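Local coordinates for Rx protein (Solanum tuberosum, PDB 4M70) that probably confers pathogen resistance on potato as an NB-LRR immune receptor, of which this fragment is the N-terminal coiled-coil domain, at residues M14-Q19 against M72-S77; T24-Q29 against R91-I96. All coordinates share one frame; numbering follows the deposited sequence.

Contact 1. Residues M14-Q19 against M72-S77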
# COMPACT_ATOMS: atom_id res chain seq x y z
N MET A 14 1.53 -5.41 -6.96
CA MET A 14 2.23 -6.59 -6.46
C MET A 14 3.60 -6.67 -7.13
O MET A 14 4.64 -6.83 -6.46
CB MET A 14 1.41 -7.85 -6.75
CG MET A 14 0.21 -8.05 -5.81
SD MET A 14 -1.14 -9.07 -6.48
CE MET A 14 -0.34 -10.66 -6.66
N ARG A 15 3.60 -6.54 -8.45
CA ARG A 15 4.84 -6.57 -9.23
C ARG A 15 5.81 -5.45 -8.80
O ARG A 15 7.03 -5.67 -8.69
CB ARG A 15 4.52 -6.49 -10.72
CG ARG A 15 5.52 -7.15 -11.65
CD ARG A 15 4.88 -7.43 -13.00
NE ARG A 15 4.14 -6.27 -13.49
CZ ARG A 15 2.92 -6.32 -14.01
NH1 ARG A 15 2.27 -7.47 -14.11
NH2 ARG A 15 2.34 -5.20 -14.43
N THR A 16 5.26 -4.27 -8.56
CA THR A 16 6.05 -3.11 -8.12
C THR A 16 6.68 -3.36 -6.76
O THR A 16 7.85 -3.05 -6.52
CB THR A 16 5.18 -1.84 -8.06
OG1 THR A 16 4.70 -1.52 -9.38
CG2 THR A 16 5.96 -0.67 -7.50
N ILE A 17 5.90 -3.97 -5.88
CA ILE A 17 6.38 -4.32 -4.55
C ILE A 17 7.54 -5.30 -4.65
O ILE A 17 8.56 -5.12 -3.98
CB ILE A 17 5.25 -4.88 -3.67
CG1 ILE A 17 4.36 -3.74 -3.16
CG2 ILE A 17 5.82 -5.65 -2.49
CD1 ILE A 17 3.10 -4.20 -2.48
N HIS A 18 7.40 -6.33 -5.48
CA HIS A 18 8.51 -7.26 -5.67
C HIS A 18 9.76 -6.59 -6.26
O HIS A 18 10.89 -6.92 -5.86
CB HIS A 18 8.09 -8.48 -6.49
CG HIS A 18 7.63 -9.62 -5.64
ND1 HIS A 18 7.22 -10.83 -6.17
CD2 HIS A 18 7.50 -9.74 -4.30
CE1 HIS A 18 6.87 -11.64 -5.19
NE2 HIS A 18 7.03 -11.00 -4.04
N GLN A 19 9.58 -5.66 -7.21
CA GLN A 19 10.72 -4.91 -7.75
C GLN A 19 11.43 -4.11 -6.65
O GLN A 19 12.67 -4.08 -6.58
CB GLN A 19 10.28 -3.99 -8.89
CG GLN A 19 9.85 -4.73 -10.15
CD GLN A 19 9.28 -3.80 -11.21
OE1 GLN A 19 8.74 -2.73 -10.90
NE2 GLN A 19 9.41 -4.19 -12.47
N MET A 72 4.63 6.07 -5.66
CA MET A 72 5.34 6.37 -4.41
C MET A 72 6.40 5.33 -4.03
O MET A 72 7.51 5.68 -3.61
CB MET A 72 4.34 6.56 -3.27
CG MET A 72 3.57 7.89 -3.36
SD MET A 72 2.26 7.99 -2.11
CE MET A 72 1.71 9.69 -2.32
N VAL A 73 6.06 4.05 -4.18
CA VAL A 73 6.99 2.97 -3.90
C VAL A 73 8.18 3.03 -4.87
O VAL A 73 9.33 2.85 -4.46
CB VAL A 73 6.30 1.59 -3.95
CG1 VAL A 73 7.33 0.46 -3.94
CG2 VAL A 73 5.32 1.44 -2.79
N ASP A 74 7.90 3.27 -6.15
CA ASP A 74 8.95 3.42 -7.15
C ASP A 74 9.91 4.55 -6.77
O ASP A 74 11.15 4.39 -6.77
CB ASP A 74 8.35 3.70 -8.53
CG ASP A 74 7.89 2.43 -9.22
OD1 ASP A 74 8.33 1.34 -8.82
OD2 ASP A 74 7.08 2.54 -10.18
N SER A 75 9.33 5.69 -6.41
CA SER A 75 10.10 6.89 -6.08
C SER A 75 10.98 6.68 -4.85
O SER A 75 12.18 6.98 -4.86
CB SER A 75 9.17 8.08 -5.86
OG SER A 75 9.90 9.28 -5.66
N GLU A 76 10.38 6.14 -3.79
CA GLU A 76 11.10 5.94 -2.54
C GLU A 76 12.15 4.84 -2.65
O GLU A 76 13.20 4.92 -2.00
CB GLU A 76 10.11 5.67 -1.40
CG GLU A 76 9.20 6.86 -1.12
CD GLU A 76 9.93 8.08 -0.59
OE1 GLU A 76 11.10 7.95 -0.16
OE2 GLU A 76 9.34 9.18 -0.60
N SER A 77 11.89 3.84 -3.48
CA SER A 77 12.89 2.81 -3.75
C SER A 77 14.08 3.45 -4.47
O SER A 77 15.24 3.10 -4.21
CB SER A 77 12.29 1.67 -4.57
OG SER A 77 11.25 1.03 -3.85
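Thr16 and Asp74 mark the nearest approach of two helical segments that run in the same general direction, their CA atoms 7.2 Å apart. Contact is confined to one side chain of residues 14-19 and two of residues 72-77, burying a modest 153 Å² in all. The side chain of Thr16 leaves its helix toward residues 72-77. Its CG2 lies anti to the backbone N, which makes the methyl the leading atom, and it enters between Val73 and Asp74. CG2 of Thr16 rests 4.0 Å from CG1 of Val73, a methyl-to-methyl meeting. With chi1 at 169°, Val73 holds that CG1 anti to its own backbone N. The side chains of Asp74 and Thr16 cross at about a right angle, and Asp74 OD1 lies 3.4 Å from Thr16 CG2, a van der Waals touch between carboxylate and methyl rather than a polar bond. The hydroxyl of Thr16 is engaged by other groups: OG1 is hydrogen-bonded to Glu70 and to the carbonyl of Ser12, one turn back. Thr16 therefore divides its two branches, one apolar and one polar, between different neighbours on helix 56-81.

The Val73 carbonyl oxygen is gripped twice by Ser77, one turn further on: by Ser77 N at 2.9 Å and by Ser77 OG at 2.7 Å, from opposite faces of the carbonyl plane; OG lies 34° from that plane. Buried Ser77 thus satisfies its hydroxyl within its own helix, and OG is also hydrogen-bonded to Ser20 of helix 4-24. Helices 4-24 and 56-81 pack side by side here, while Ile17 meets Leu35 and Leu100 of the other two helices, so residues from all four come together, as in the four-helix bundle of the Rx coiled-coil domain.

Contact 2. Residues T24-Q29 against R91-I96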
# COMPACT_ATOMS: atom_id res chain seq x y z
N THR A 24 15.72 -3.08 -2.77
CA THR A 24 15.94 -2.54 -1.43
C THR A 24 16.23 -3.62 -0.40
O THR A 24 16.89 -3.37 0.60
CB THR A 24 14.71 -1.73 -0.95
OG1 THR A 24 13.60 -2.62 -0.74
CG2 THR A 24 14.32 -0.68 -1.98
N GLY A 25 15.71 -4.83 -0.64
CA GLY A 25 15.91 -5.90 0.31
C GLY A 25 14.88 -5.84 1.43
O GLY A 25 14.88 -6.70 2.32
N CYS A 26 14.01 -4.84 1.38
CA CYS A 26 12.99 -4.65 2.41
C CYS A 26 12.05 -5.84 2.49
O CYS A 26 11.83 -6.54 1.49
CB CYS A 26 12.16 -3.39 2.14
SG CYS A 26 13.04 -1.82 2.29
N ASP A 27 11.51 -6.06 3.68
CA ASP A 27 10.59 -7.16 3.90
C ASP A 27 9.19 -6.67 3.58
O ASP A 27 8.48 -6.15 4.44
CB ASP A 27 10.66 -7.63 5.35
CG ASP A 27 9.74 -8.80 5.64
OD1 ASP A 27 9.50 -9.61 4.72
OD2 ASP A 27 9.25 -8.89 6.78
N LEU A 28 8.81 -6.82 2.31
CA LEU A 28 7.51 -6.33 1.86
C LEU A 28 6.58 -7.48 1.48
O LEU A 28 5.44 -7.26 1.08
CB LEU A 28 7.71 -5.40 0.66
CG LEU A 28 8.72 -4.27 0.88
CD1 LEU A 28 8.92 -3.41 -0.37
CD2 LEU A 28 8.28 -3.40 2.05
N GLN A 29 7.07 -8.71 1.62
CA GLN A 29 6.28 -9.89 1.27
C GLN A 29 4.91 -9.99 1.97
O GLN A 29 3.96 -10.47 1.37
CB GLN A 29 7.09 -11.19 1.44
CG GLN A 29 6.43 -12.42 0.81
CD GLN A 29 6.32 -12.35 -0.71
OE1 GLN A 29 7.04 -11.59 -1.36
NE2 GLN A 29 5.40 -13.13 -1.27
N ARG A 91 14.85 6.58 6.30
CA ARG A 91 13.71 7.43 5.98
C ARG A 91 12.98 6.91 4.74
O ARG A 91 11.75 6.83 4.72
CB ARG A 91 14.15 8.89 5.81
CG ARG A 91 13.04 9.84 5.39
CD ARG A 91 13.60 11.25 5.24
NE ARG A 91 14.09 11.75 6.52
CZ ARG A 91 14.62 12.96 6.70
NH1 ARG A 91 14.72 13.81 5.69
NH2 ARG A 91 15.04 13.33 7.91
N ALA A 92 13.75 6.54 3.71
CA ALA A 92 13.14 6.00 2.50
C ALA A 92 12.41 4.66 2.72
O ALA A 92 11.28 4.46 2.24
CB ALA A 92 14.18 5.87 1.39
N MET A 93 13.05 3.75 3.46
CA MET A 93 12.42 2.46 3.78
C MET A 93 11.11 2.69 4.53
O MET A 93 10.07 2.11 4.20
CB MET A 93 13.35 1.58 4.62
CG MET A 93 14.52 0.97 3.88
SD MET A 93 15.56 -0.01 4.99
CE MET A 93 14.44 -1.34 5.45
N TRP A 94 11.18 3.57 5.53
CA TRP A 94 10.04 3.92 6.36
C TRP A 94 8.92 4.44 5.49
O TRP A 94 7.74 4.11 5.69
CB TRP A 94 10.44 4.98 7.38
CG TRP A 94 9.37 5.31 8.40
CD1 TRP A 94 9.28 4.85 9.68
CD2 TRP A 94 8.24 6.17 8.20
NE1 TRP A 94 8.17 5.37 10.29
CE2 TRP A 94 7.51 6.19 9.41
CE3 TRP A 94 7.77 6.94 7.13
CZ2 TRP A 94 6.34 6.93 9.57
CZ3 TRP A 94 6.60 7.67 7.29
CH2 TRP A 94 5.91 7.66 8.50
N GLU A 95 9.29 5.26 4.51
CA GLU A 95 8.30 5.83 3.62
C GLU A 95 7.60 4.73 2.81
O GLU A 95 6.37 4.76 2.63
CB GLU A 95 8.94 6.87 2.70
CG GLU A 95 7.92 7.74 2.02
CD GLU A 95 7.19 8.63 3.01
OE1 GLU A 95 7.81 9.01 4.02
OE2 GLU A 95 6.00 8.94 2.78
N ILE A 96 8.38 3.76 2.34
CA ILE A 96 7.80 2.61 1.64
C ILE A 96 6.80 1.83 2.51
O ILE A 96 5.68 1.52 2.07
CB ILE A 96 8.89 1.64 1.12
CG1 ILE A 96 9.73 2.31 0.04
CG2 ILE A 96 8.27 0.37 0.54
CD1 ILE A 96 10.91 1.48 -0.40
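The sulfur of Cys26 sits in the bend of the Met93 side chain, with Met93 CG and Met93 CE each 3.5 Å from Cys26 SG. The bend comes at the far end of the methionine, where chi3 of 65° curls CE back toward the cysteine instead of letting the chain run on straight. Deeper in, Leu28 and Ile96 cross at about a right angle: Ile96 CG2 lies 3.9 Å from Leu28 CD1 and almost as near CD2, so one methyl faces both arms of the leucine. On the other branch of Ile96, CD1 is 4.3 Å from Thr24 CG2. No hydrogen bond joins the two segments.

The connection is shaped from within. Thr24 OG1 accepts from Cys26 N at 3.1 Å in a fairly straight bond (162°), forming an ST turn, and is also hydrogen-bonded to the carbonyl of Ser20. Gly25 leaves the helix with a positive phi of 84°, and Asp27 centres an inverse gamma turn. Leu28 also packs on Ile17 and Met21 of helix 4-24 and on Phe97 and Leu100, so the short turn between helices 4-24 and 29-42, a helical hairpin, lies against the flank of helix 86-119 in the four-helix bundle.

How the contacts relate
The centres of the two contacts lie 9 Å apart, on the same side of the chain's centre. Their segments alternate along the sequence: residues 14-19, then 24-29, then 72-77, then 91-96. Contact 1 joins helix 4-24 to helix 56-81, while contact 2 lays the loop that follows helix 4-24, and leads into helix 29-42, against helix 86-119. The two also touch directly: His18 NE2 and Gln29 OE1 are 2.7 Å apart in a probable hydrogen bond, and Ser77 packs on Ile96. Together they join parts of the chain far apart in sequence into one compact bundle, with Met72 and Trp94 reaching another protein.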